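Local coordinates for protein 6-phosphogluconolactonase (PDB 3NWP) that probably hydrolyses 6-phosphogluconolactone to 6-phosphogluconate, the second step of the oxidative pentose phosphate pathway, at residues A[79-83]-A[84-88]. Sequence-based numbering, arbitrary orientation.
Sequences DADAS and NERLV
R86 reaches back from the first turn of its helix and ties its guanidinium to two carbonyls of the preceding loop. The straighter bond runs from R86 NH2 to D81 O (2.9 Å, N-H...O angle 167°), where the donor sits in the carbonyl plane on a lone pair. R86 NE gives a more bent bond to A80 O (2.9 Å), approaching above that carbonyl's plane. Both oxygens lie at the guanidinium edge, which fixes the rotation of the group. The chain leaves CB extended and then bends at chi3 (70°), turning NE and NH2 toward the loop.

A80 O is shared: S83 N closes the type I turn A80-S83 on it (3.1 Å) from the opposite face to NE.

The charge pairing is looser. In the D81 conformer described here, one of two, D81 OD1 stands 3.6 Å from R86 NH2, well out of the guanidinium plane, so the pairing is at most one of charges, while R86 NH1 pairs with E90.

At the helix start, S83 OG accepts a nearly straight bond from R86 N (3.2 Å), and S83 CB packs on R86 CB (3.8 Å). E73 of strand 66-74 accepts from N84 N and E85 N, and D72 O of the same strand from N84 ND2.

The arrangement is that of a serine N-cap following a type I turn, with R86 folded back onto the turn, in the loop between strand 66-74 and helix 84-91 of the alpha/beta fold of the glucosamine-6-phosphate isomerase/6-phosphogluconolactonase family.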
loop_
_atom_site.group_PDB
_atom_site.type_symbol
_atom_site.label_atom_id
_atom_site.label_comp_id
_atom_site.label_asym_id
_atom_site.label_seq_id
_atom_site.Cartn_x
_atom_site.Cartn_y
_atom_site.Cartn_z
ATOM N N ASP A 79 1.097 -6.724 -17.821
ATOM C CA ASP A 79 0.199 -6.005 -18.710
ATOM C C ASP A 79 -1.243 -6.511 -18.674
ATOM O O ASP A 79 -2.087 -6.053 -19.432
ATOM C CB ASP A 79 0.765 -6.024 -20.148
ATOM C CG ASP A 79 0.828 -7.410 -20.747
ATOM O OD1 ASP A 79 0.507 -8.427 -20.073
ATOM O OD2 ASP A 79 1.218 -7.484 -21.930
ATOM N N ALA A 80 -1.578 -7.407 -17.741
ATOM C CA ALA A 80 -2.939 -7.893 -17.653
ATOM C C ALA A 80 -3.869 -6.941 -16.914
ATOM O O ALA A 80 -3.412 -6.085 -16.143
ATOM C CB ALA A 80 -2.986 -9.289 -16.983
ATOM N N ASP A 81 -5.170 -7.107 -17.148
ATOM C CA ASP A 81 -6.202 -6.312 -16.495
ATOM C C ASP A 81 -5.976 -6.257 -14.983
ATOM O O ASP A 81 -5.895 -5.185 -14.391
ATOM C CB ASP A 81 -7.580 -6.925 -16.767
ATOM C CG ASP A 81 -8.715 -6.117 -16.167
ATOM O OD1 ASP A 81 -8.776 -4.896 -16.418
ATOM O OD2 ASP A 81 -9.556 -6.709 -15.454
ATOM N N ALA A 82 -5.797 -7.432 -14.388
ATOM C CA ALA A 82 -5.706 -7.557 -12.929
ATOM C C ALA A 82 -4.363 -7.139 -12.311
ATOM O O ALA A 82 -4.203 -7.268 -11.087
ATOM C CB ALA A 82 -6.075 -9.012 -12.512
ATOM N N SER A 83 -3.405 -6.641 -13.102
ATOM C CA SER A 83 -2.092 -6.299 -12.582
ATOM C C SER A 83 -2.097 -4.937 -11.883
ATOM O O SER A 83 -2.514 -3.934 -12.477
ATOM C CB SER A 83 -1.065 -6.261 -13.692
ATOM O OG SER A 83 0.199 -5.868 -13.186
ATOM N N ASN A 84 -1.584 -4.877 -10.661
ATOM C CA ASN A 84 -1.390 -3.570 -9.988
ATOM C C ASN A 84 -0.251 -2.793 -10.648
ATOM O O ASN A 84 -0.342 -1.555 -10.797
ATOM C CB ASN A 84 -1.080 -3.776 -8.507
ATOM C CG ASN A 84 -2.278 -4.252 -7.699
ATOM O OD1 ASN A 84 -3.444 -4.067 -8.095
ATOM N ND2 ASN A 84 -2.002 -4.899 -6.550
ATOM N N GLU A 85 0.783 -3.485 -11.079
ATOM C CA GLU A 85 1.895 -2.845 -11.786
ATOM C C GLU A 85 1.343 -2.122 -13.023
ATOM O O GLU A 85 1.777 -1.001 -13.300
ATOM C CB GLU A 85 2.950 -3.865 -12.164
ATOM C CG GLU A 85 4.030 -3.356 -13.102
ATOM C CD GLU A 85 5.215 -4.257 -13.247
ATOM O OE1 GLU A 85 5.390 -5.232 -12.474
ATOM O OE2 GLU A 85 6.050 -3.946 -14.152
ATOM N N ARG A 86 0.478 -2.752 -13.792
ATOM C CA ARG A 86 -0.059 -2.097 -14.970
ATOM C C ARG A 86 -0.724 -0.748 -14.636
ATOM O O ARG A 86 -0.488 0.247 -15.332
ATOM C CB ARG A 86 -1.068 -2.989 -15.635
ATOM C CG ARG A 86 -1.764 -2.335 -16.852
ATOM C CD ARG A 86 -2.877 -3.190 -17.457
ATOM N NE ARG A 86 -4.082 -3.317 -16.603
ATOM C CZ ARG A 86 -5.055 -2.409 -16.497
ATOM N NH1 ARG A 86 -4.976 -1.242 -17.125
ATOM N NH2 ARG A 86 -6.103 -2.649 -15.732
ATOM N N LEU A 87 -1.535 -0.729 -13.571
ATOM C CA LEU A 87 -2.197 0.512 -13.153
ATOM C C LEU A 87 -1.187 1.581 -12.716
ATOM O O LEU A 87 -1.325 2.769 -13.069
ATOM C CB LEU A 87 -3.218 0.239 -12.027
ATOM C CG LEU A 87 -4.469 -0.559 -12.352
ATOM C CD1 LEU A 87 -5.272 -0.709 -11.044
ATOM C CD2 LEU A 87 -5.309 0.106 -13.419
ATOM N N VAL A 88 -0.152 1.195 -11.973
ATOM C CA VAL A 88 0.867 2.104 -11.506
ATOM C C VAL A 88 1.645 2.684 -12.712
ATOM O O VAL A 88 1.914 3.900 -12.790
ATOM C CB VAL A 88 1.783 1.434 -10.444
ATOM C CG1 VAL A 88 2.984 2.323 -10.162
ATOM C CG2 VAL A 88 0.950 1.132 -9.194
#